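Local atomic coordinates of DUF192 domain-containing protein (Novosphingobium aromaticivorans, PDB entry 3M7A), a protein that is of unknown function, belongs to the DUF192 (COG1430) family of uncharacterised proteins, and is probably exported from the cytoplasm. Residues A[5-10]-A[33-38]; A[62-67]-A[116-121]; A[84-89]-A[108-113]. One frame throughout, in Å; residues are numbered along the deposited sequence. Where two conformers were deposited one is given.

How the contacts relate
Contact 1 closes before contact 2 opens along the chain, and contact 3 is nested inside the loop that contact 2 closes. All three reach one mixed sheet. Contact 1 lays helix 6-9 on strand 32-41 at the surface. Contact 2 pairs strands 61-66 and 118-123 near the chain's centre. Its centre is about 16 Å from that of contact 1. Strands 32-41 and 61-66 are neighbours, linked by Arg37 O and Gly62 N. Contact 3 is about 10 Å from contact 2, centre to centre. Contacts 1 and 3 lie on opposite sides of the chain's centre, about 22 Å apart between centres. Contact 2 thus lies between them, adjoining strand 32-41 on one side and 84-89 on the other.

Contact 1 (A[5-10]-A[33-38])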
loop_
_atom_site.group_PDB
_atom_site.type_symbol
_atom_site.label_atom_id
_atom_site.label_comp_id
_atom_site.label_asym_id
_atom_site.label_seq_id
_atom_site.Cartn_x
_atom_site.Cartn_y
_atom_site.Cartn_z
ATOM N N THR A 5 -3.640 18.870 -0.751
ATOM C CA THR A 5 -3.437 17.918 -1.847
ATOM C C THR A 5 -4.824 17.503 -2.352
ATOM O O THR A 5 -5.629 16.914 -1.621
ATOM C CB THR A 5 -2.678 16.659 -1.377
ATOM O OG1 THR A 5 -1.511 17.024 -0.628
ATOM C CG2 THR A 5 -2.268 15.809 -2.580
ATOM N N ALA A 6 -5.110 17.815 -3.609
ATOM C CA ALA A 6 -6.426 17.523 -4.197
ATOM C C ALA A 6 -6.803 16.037 -4.039
ATOM O O ALA A 6 -7.935 15.715 -3.687
ATOM C CB ALA A 6 -6.433 17.937 -5.665
ATOM N N ALA A 7 -5.819 15.164 -4.226
ATOM C CA ALA A 7 -6.029 13.718 -4.100
ATOM C C ALA A 7 -6.472 13.295 -2.710
ATOM O O ALA A 7 -7.184 12.306 -2.554
ATOM C CB ALA A 7 -4.773 12.968 -4.478
ATOM N N GLU A 8 -6.031 14.033 -1.692
ATOM C CA GLU A 8 -6.424 13.713 -0.341
ATOM C C GLU A 8 -7.895 14.043 -0.076
ATOM O O GLU A 8 -8.601 13.301 0.634
ATOM C CB GLU A 8 -5.532 14.424 0.695
ATOM C CG GLU A 8 -5.925 14.017 2.112
ATOM C CD GLU A 8 -5.023 14.502 3.200
ATOM O OE1 GLU A 8 -3.881 14.949 2.950
ATOM O OE2 GLU A 8 -5.481 14.397 4.344
ATOM N N ALA A 9 -8.326 15.191 -0.604
ATOM C CA ALA A 9 -9.654 15.733 -0.360
ATOM C C ALA A 9 -10.727 15.132 -1.271
ATOM O O ALA A 9 -11.907 15.115 -0.900
ATOM C CB ALA A 9 -9.646 17.258 -0.525
ATOM N N ALA A 10 -10.328 14.607 -2.426
ATOM C CA ALA A 10 -11.286 14.071 -3.384
ATOM C C ALA A 10 -12.053 12.877 -2.819
ATOM O O ALA A 10 -11.486 12.017 -2.142
ATOM C CB ALA A 10 -10.593 13.692 -4.660
ATOM N N ARG A 33 4.157 14.602 4.430
ATOM C CA ARG A 33 2.888 13.940 4.222
ATOM C C ARG A 33 2.772 13.559 2.769
ATOM O O ARG A 33 2.891 14.413 1.892
ATOM C CB ARG A 33 1.714 14.829 4.664
ATOM C CG ARG A 33 0.320 14.207 4.491
ATOM C CD ARG A 33 -0.714 15.160 5.028
ATOM N NE ARG A 33 -2.061 14.631 5.203
ATOM C CZ ARG A 33 -2.500 13.978 6.275
ATOM N NH1 ARG A 33 -1.663 13.629 7.243
ATOM N NH2 ARG A 33 -3.794 13.701 6.397
ATOM N N HIS A 34 2.516 12.269 2.535
ATOM C CA HIS A 34 2.374 11.687 1.196
ATOM C C HIS A 34 0.968 11.157 1.042
ATOM O O HIS A 34 0.387 10.673 2.022
ATOM C CB HIS A 34 3.372 10.539 1.005
ATOM C CG HIS A 34 4.757 10.916 1.376
ATOM N ND1 HIS A 34 5.586 11.624 0.541
ATOM C CD2 HIS A 34 5.441 10.727 2.525
ATOM C CE1 HIS A 34 6.733 11.846 1.157
ATOM N NE2 HIS A 34 6.679 11.303 2.361
ATOM N N VAL A 35 0.441 11.219 -0.176
ATOM C CA VAL A 35 -0.946 10.867 -0.442
ATOM C C VAL A 35 -1.025 9.912 -1.634
ATOM O O VAL A 35 -0.430 10.181 -2.671
ATOM C CB VAL A 35 -1.803 12.139 -0.784
ATOM C CG1 VAL A 35 -3.263 11.743 -0.985
ATOM C CG2 VAL A 35 -1.666 13.176 0.303
ATOM N N PHE A 36 -1.743 8.805 -1.469
ATOM C CA PHE A 36 -1.934 7.799 -2.509
ATOM C C PHE A 36 -3.419 7.544 -2.699
ATOM O O PHE A 36 -4.088 7.176 -1.745
ATOM C CB PHE A 36 -1.200 6.510 -2.155
ATOM C CG PHE A 36 0.253 6.722 -1.898
ATOM C CD1 PHE A 36 1.152 6.779 -2.945
ATOM C CD2 PHE A 36 0.741 6.922 -0.612
ATOM C CE1 PHE A 36 2.507 6.995 -2.728
ATOM C CE2 PHE A 36 2.087 7.158 -0.374
ATOM C CZ PHE A 36 2.975 7.179 -1.428
ATOM N N ARG A 37 -3.910 7.652 -3.927
ATOM C CA ARG A 37 -5.258 7.210 -4.253
ATOM C C ARG A 37 -5.199 5.687 -4.416
ATOM O O ARG A 37 -4.602 5.197 -5.374
ATOM C CB ARG A 37 -5.747 7.850 -5.556
ATOM C CG ARG A 37 -5.818 9.344 -5.601
ATOM C CD ARG A 37 -6.872 9.880 -4.759
ATOM N NE ARG A 37 -8.213 9.410 -5.122
ATOM C CZ ARG A 37 -9.326 9.772 -4.488
ATOM N NH1 ARG A 37 -9.263 10.597 -3.427
ATOM N NH2 ARG A 37 -10.505 9.264 -4.877
ATOM N N SER A 38 -5.794 4.974 -3.472
ATOM C CA SER A 38 -5.544 3.551 -3.324
ATOM C C SER A 38 -6.789 2.700 -3.503
ATOM O O SER A 38 -7.793 2.919 -2.858
ATOM C CB SER A 38 -4.948 3.312 -1.932
ATOM O OG SER A 38 -3.760 4.044 -1.761
#
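Glu8 and Arg33 form a salt bridge with two hydrogen bonds. Arg33 presents NE and NH2 side-on, one to each carboxylate oxygen. NE meets Glu8 OE1 at 2.9 Å and NH2 meets Glu8 OE2 at 2.7 Å, both nearly straight and on the syn side of the carboxylate. The two flat groups are turned 34° apart. In Glu8, CG anti to the backbone N (chi1 -177°) and an extended chain carry the carboxylate out to Arg33.

Arg37 binds carbonyl oxygens at the C-terminal end of the helix. Its NH1 donates to Ala7 O at 2.8 Å and to Ala10 O at 2.9 Å. Both oxygens lie in the guanidinium plane, but NH1 sits well above the carbonyl plane of Ala10. NH2 bonds to Ala11 O. An alanine in place of Arg37 would probably leave the oxygens of Ala7, Ala10 and Ala11 without this donor.

Val35 CG1 packs on Ala7 CB at 4.0 Å, and Val35 CG2 meets Thr5 CG2 tip to tip.

Helix 6-9 thus lies on strand 32-41 at the surface. That strand runs between strands 21-29 and 61-66. Phe36 points away from helix 6-9, and its side chain touches Leu126 and Leu130 of helix 126-130.

Contact 2 (A[62-67]-A[116-121]); sequences GMIFLR and TLAVLE
Phe65 and Glu121 both place CG anti to the carbonyl carbon, Phe65 with chi1 at -60°. From there the extended Glu121 chain (chi2 179°) brings its carboxylate to the ring of Phe65, with CD 3.4 Å from Phe65 CE1. The approach is oblique, and the ring and carboxylate planes are 57° apart. Phe65 CB also packs on Val119 CB at 4.0 Å.

These groups project from an antiparallel strand pair in the central sheet. Met63 (selenomethionine) with Glu121 and Phe65 with Val119 are hydrogen-bonded pairs. Phe65 N reaches Val119 O at 2.8 Å, and Glu121 N reaches Met63 O at 2.9 Å. Ile64 with Leu120 and Leu66 with Ala118 are non-hydrogen-bonded pairs, and their side chains lie on the other face. There Leu66 CD2 meets Ala118 CB at 3.8 Å. Leu117 and Ala118 form a classic beta bulge opposite Val89 of the next strand.

Past the paired strands, Arg67 N bonds to Leu117 O. Its NE makes only a weak bond to Thr116 O, at 3.3 Å. The stronger grip comes from Gln47 OE1 on NH1 and Asp71 O on NH2.

Within the pair, the inward-facing N-H and C=O groups of Met63, Phe65, Val119 and Glu121 satisfy one another. The outward-facing ones bond to strands 32-41 and 84-89. Apolar side chains meet on the Ile64 face, with Ser38 beside them. The named partners of Arg67 are neutral oxygens, so their dipoles, not a carboxylate, probably offset its charge.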
loop_
_atom_site.group_PDB
_atom_site.type_symbol
_atom_site.label_atom_id
_atom_site.label_comp_id
_atom_site.label_asym_id
_atom_site.label_seq_id
_atom_site.Cartn_x
_atom_site.Cartn_y
_atom_site.Cartn_z
ATOM N N GLY A 62 -1.937 3.617 -5.330
ATOM C CA GLY A 62 -1.498 2.468 -4.585
ATOM C C GLY A 62 -2.617 1.460 -4.461
ATOM O O GLY A 62 -3.670 1.597 -5.074
HETATM N N MSE A 63 -2.372 0.437 -3.654
HETATM C CA MSE A 63 -3.432 -0.470 -3.224
HETATM C C MSE A 63 -3.293 -0.617 -1.711
HETATM O O MSE A 63 -2.192 -0.871 -1.213
HETATM C CB MSE A 63 -3.366 -1.833 -3.896
HETATM C CG MSE A 63 -4.496 -2.782 -3.488
HETATM SE SE MSE A 63 -4.619 -4.394 -4.497
HETATM C CE MSE A 63 -5.570 -3.682 -6.043
ATOM N N ILE A 64 -4.403 -0.452 -1.002
ATOM C CA ILE A 64 -4.459 -0.594 0.446
ATOM C C ILE A 64 -5.253 -1.873 0.765
ATOM O O ILE A 64 -6.353 -2.083 0.247
ATOM C CB ILE A 64 -5.051 0.692 1.123
ATOM C CG1 ILE A 64 -5.016 0.602 2.661
ATOM C CG2 ILE A 64 -6.458 0.998 0.662
ATOM C CD1 ILE A 64 -3.671 0.839 3.262
ATOM N N PHE A 65 -4.669 -2.708 1.609
ATOM C CA PHE A 65 -5.190 -3.990 2.021
ATOM C C PHE A 65 -5.594 -3.834 3.482
ATOM O O PHE A 65 -4.742 -3.573 4.321
ATOM C CB PHE A 65 -4.114 -5.068 1.906
ATOM C CG PHE A 65 -3.543 -5.294 0.505
ATOM C CD1 PHE A 65 -2.761 -4.344 -0.108
ATOM C CD2 PHE A 65 -3.734 -6.505 -0.145
ATOM C CE1 PHE A 65 -2.235 -4.586 -1.359
ATOM C CE2 PHE A 65 -3.198 -6.745 -1.396
ATOM C CZ PHE A 65 -2.439 -5.789 -2.004
ATOM N N LEU A 66 -6.888 -3.928 3.796
ATOM C CA LEU A 66 -7.402 -3.666 5.146
ATOM C C LEU A 66 -7.799 -4.993 5.753
ATOM O O LEU A 66 -8.580 -5.752 5.164
ATOM C CB LEU A 66 -8.582 -2.704 5.142
ATOM C CG LEU A 66 -8.274 -1.286 4.711
ATOM C CD1 LEU A 66 -9.561 -0.432 4.848
ATOM C CD2 LEU A 66 -7.066 -0.681 5.477
ATOM N N ARG A 67 -7.241 -5.273 6.919
ATOM C CA ARG A 67 -7.295 -6.611 7.471
ATOM C C ARG A 67 -7.992 -6.682 8.793
ATOM O O ARG A 67 -7.691 -5.958 9.713
ATOM C CB ARG A 67 -5.894 -7.162 7.641
ATOM C CG ARG A 67 -5.163 -7.203 6.322
ATOM C CD ARG A 67 -3.713 -7.520 6.480
ATOM N NE ARG A 67 -3.426 -8.802 7.112
ATOM C CZ ARG A 67 -3.496 -9.973 6.500
ATOM N NH1 ARG A 67 -3.878 -10.076 5.234
ATOM N NH2 ARG A 67 -3.170 -11.078 7.141
ATOM N N THR A 116 -0.777 -7.507 11.338
ATOM C CA THR A 116 -0.818 -6.520 10.269
ATOM C C THR A 116 -2.253 -6.003 10.101
ATOM O O THR A 116 -3.146 -6.753 9.672
ATOM C CB THR A 116 -0.369 -7.152 8.958
ATOM O OG1 THR A 116 0.890 -7.802 9.149
ATOM C CG2 THR A 116 -0.237 -6.115 7.852
ATOM N N LEU A 117 -2.480 -4.742 10.476
ATOM C CA LEU A 117 -3.770 -4.078 10.309
ATOM C C LEU A 117 -4.020 -3.695 8.850
ATOM O O LEU A 117 -5.154 -3.745 8.378
ATOM C CB LEU A 117 -3.808 -2.849 11.229
ATOM C CG LEU A 117 -5.091 -2.027 11.134
ATOM C CD1 LEU A 117 -6.317 -2.828 11.600
ATOM C CD2 LEU A 117 -4.943 -0.761 11.976
ATOM N N ALA A 118 -2.977 -3.245 8.159
ATOM C CA ALA A 118 -3.110 -2.809 6.770
ATOM C C ALA A 118 -1.791 -3.002 6.048
ATOM O O ALA A 118 -0.741 -3.089 6.665
ATOM C CB ALA A 118 -3.557 -1.334 6.708
ATOM N N VAL A 119 -1.853 -3.032 4.728
ATOM C CA VAL A 119 -0.699 -3.024 3.868
ATOM C C VAL A 119 -0.951 -2.015 2.763
ATOM O O VAL A 119 -2.035 -1.967 2.213
ATOM C CB VAL A 119 -0.438 -4.415 3.247
ATOM C CG1 VAL A 119 0.822 -4.401 2.385
ATOM C CG2 VAL A 119 -0.312 -5.485 4.364
ATOM N N LEU A 120 0.065 -1.206 2.455
ATOM C CA LEU A 120 -0.006 -0.248 1.370
ATOM C C LEU A 120 1.069 -0.632 0.362
ATOM O O LEU A 120 2.263 -0.714 0.702
ATOM C CB LEU A 120 0.218 1.169 1.889
ATOM C CG LEU A 120 0.281 2.226 0.798
ATOM C CD1 LEU A 120 -1.078 2.407 0.076
ATOM C CD2 LEU A 120 0.720 3.572 1.390
ATOM N N GLU A 121 0.647 -0.889 -0.870
ATOM C CA GLU A 121 1.580 -1.128 -1.976
ATOM C C GLU A 121 1.657 0.088 -2.897
ATOM O O GLU A 121 0.635 0.624 -3.295
ATOM C CB GLU A 121 1.153 -2.350 -2.810
ATOM C CG GLU A 121 1.271 -3.653 -2.046
ATOM C CD GLU A 121 0.849 -4.889 -2.796
ATOM O OE1 GLU A 121 0.285 -4.801 -3.887
ATOM O OE2 GLU A 121 1.077 -5.981 -2.236
#

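Contact 3 (A[84-89]-A[108-113]); sequences LDIIFV and TPLPAA
Pro111 O lies 3.9 Å from Phe88 CE2 and accepts a hydrogen bond from Asn97 ND2. The same Asn97 side chain also receives Ala113 N through OD1, so one amide grips the backbone of this segment at two points. The motif is face packing of two sheets. Strand 84-89 belongs to the large mixed sheet, and strand 110-112 to a small antiparallel sheet with strand 72-75. Their axes come within 8.1 Å and run 22° from parallel. No hydrogen bond joins the two segments; they meet by side chains, and by the Phe88 ring on the backbone.

Phe88 makes most of the contact. Its CG is anti to the carbonyl carbon (chi1 -62°), and the ring reaches the backbone of the other segment. Ala112 CA sits over the centre of one ring face, 3.7 Å above the plane. Pro111 C lies over the same face but nearer the rim. The methyl of Ala112 touches the ring too, with CB 3.4 Å from Phe88 CD1. At the far end of the ring, Phe88 CZ approaches Leu110 O obliquely at 3.4 Å. The ring is therefore packed against three consecutive residues. Val119 of the adjoining strand also touches Phe88.

Two residues before Phe88, Ile86 points the same way. Its CD1 is extended, anti to CA (chi2 -175°). Ile86 and Leu110 cross at about a right angle, and they meet by their terminal methyls, Ile86 CD1 and Leu110 CD1, 3.7 Å apart.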
loop_
_atom_site.group_PDB
_atom_site.type_symbol
_atom_site.label_atom_id
_atom_site.label_comp_id
_atom_site.label_asym_id
_atom_site.label_seq_id
_atom_site.Cartn_x
_atom_site.Cartn_y
_atom_site.Cartn_z
ATOM N N LEU A 84 7.261 -3.378 -6.678
ATOM C CA LEU A 84 6.455 -2.706 -5.652
ATOM C C LEU A 84 7.242 -2.567 -4.369
ATOM O O LEU A 84 8.099 -3.391 -4.048
ATOM C CB LEU A 84 5.202 -3.528 -5.340
ATOM C CG LEU A 84 4.200 -3.665 -6.469
ATOM C CD1 LEU A 84 3.101 -4.700 -6.095
ATOM C CD2 LEU A 84 3.593 -2.326 -6.856
ATOM N N ASP A 85 6.914 -1.523 -3.603
ATOM C CA ASP A 85 7.267 -1.430 -2.205
ATOM C C ASP A 85 6.016 -1.809 -1.399
ATOM O O ASP A 85 4.912 -1.311 -1.648
ATOM C CB ASP A 85 7.698 -0.014 -1.822
ATOM C CG ASP A 85 9.054 0.384 -2.370
ATOM O OD1 ASP A 85 9.743 -0.444 -3.006
ATOM O OD2 ASP A 85 9.446 1.556 -2.134
ATOM N N ILE A 86 6.209 -2.723 -0.452
ATOM C CA ILE A 86 5.118 -3.262 0.354
ATOM C C ILE A 86 5.295 -2.758 1.790
ATOM O O ILE A 86 6.226 -3.139 2.488
ATOM C CB ILE A 86 5.043 -4.794 0.281
ATOM C CG1 ILE A 86 5.045 -5.272 -1.191
ATOM C CG2 ILE A 86 3.783 -5.316 0.982
ATOM C CD1 ILE A 86 4.857 -6.794 -1.373
ATOM N N ILE A 87 4.381 -1.877 2.198
ATOM C CA ILE A 87 4.477 -1.169 3.461
ATOM C C ILE A 87 3.485 -1.783 4.435
ATOM O O ILE A 87 2.276 -1.721 4.231
ATOM C CB ILE A 87 4.153 0.330 3.223
ATOM C CG1 ILE A 87 5.097 0.964 2.183
ATOM C CG2 ILE A 87 4.134 1.093 4.551
ATOM C CD1 ILE A 87 4.632 2.302 1.618
ATOM N N PHE A 88 3.998 -2.424 5.477
ATOM C CA PHE A 88 3.162 -3.161 6.427
ATOM C C PHE A 88 2.852 -2.256 7.631
ATOM O O PHE A 88 3.769 -1.659 8.224
ATOM C CB PHE A 88 3.897 -4.394 6.924
ATOM C CG PHE A 88 4.241 -5.387 5.855
ATOM C CD1 PHE A 88 3.336 -6.356 5.452
ATOM C CD2 PHE A 88 5.482 -5.391 5.254
ATOM C CE1 PHE A 88 3.671 -7.300 4.508
ATOM C CE2 PHE A 88 5.811 -6.331 4.271
ATOM C CZ PHE A 88 4.910 -7.287 3.915
ATOM N N VAL A 89 1.570 -2.175 7.969
ATOM C CA VAL A 89 1.075 -1.242 8.969
ATOM C C VAL A 89 0.521 -2.031 10.174
ATOM O O VAL A 89 -0.296 -2.951 10.014
ATOM C CB VAL A 89 -0.012 -0.339 8.360
ATOM C CG1 VAL A 89 -0.557 0.623 9.427
ATOM C CG2 VAL A 89 0.498 0.397 7.130
ATOM N N THR A 108 9.370 -15.563 -3.461
ATOM C CA THR A 108 9.935 -15.458 -2.129
ATOM C C THR A 108 8.930 -14.780 -1.187
ATOM O O THR A 108 8.357 -13.752 -1.538
ATOM C CB THR A 108 11.213 -14.602 -2.145
ATOM O OG1 THR A 108 12.131 -15.138 -3.113
ATOM C CG2 THR A 108 11.865 -14.560 -0.763
ATOM N N PRO A 109 8.709 -15.355 0.009
ATOM C CA PRO A 109 7.752 -14.740 0.911
ATOM C C PRO A 109 8.289 -13.433 1.453
ATOM O O PRO A 109 9.491 -13.311 1.757
ATOM C CB PRO A 109 7.595 -15.775 2.032
ATOM C CG PRO A 109 8.839 -16.612 1.945
ATOM C CD PRO A 109 9.210 -16.640 0.513
ATOM N N LEU A 110 7.381 -12.486 1.628
ATOM C CA LEU A 110 7.707 -11.150 2.131
ATOM C C LEU A 110 6.850 -10.940 3.364
ATOM O O LEU A 110 5.690 -10.557 3.264
ATOM C CB LEU A 110 7.384 -10.104 1.065
ATOM C CG LEU A 110 8.077 -10.340 -0.279
ATOM C CD1 LEU A 110 7.490 -9.371 -1.289
ATOM C CD2 LEU A 110 9.617 -10.215 -0.136
ATOM N N PRO A 111 7.410 -11.216 4.548
ATOM C CA PRO A 111 6.594 -11.189 5.765
ATOM C C PRO A 111 6.507 -9.827 6.423
ATOM O O PRO A 111 7.479 -9.068 6.447
ATOM C CB PRO A 111 7.340 -12.139 6.699
ATOM C CG PRO A 111 8.755 -12.033 6.241
ATOM C CD PRO A 111 8.704 -11.865 4.775
ATOM N N ALA A 112 5.363 -9.552 7.010
ATOM C CA ALA A 112 5.206 -8.443 7.935
ATOM C C ALA A 112 5.993 -8.734 9.204
ATOM O O ALA A 112 6.231 -9.890 9.558
ATOM C CB ALA A 112 3.704 -8.241 8.290
ATOM N N ALA A 113 6.297 -7.666 9.950
ATOM C CA ALA A 113 6.987 -7.804 11.221
ATOM C C ALA A 113 6.120 -8.429 12.295
ATOM O O ALA A 113 6.643 -8.864 13.302
ATOM C CB ALA A 113 7.437 -6.428 11.693
#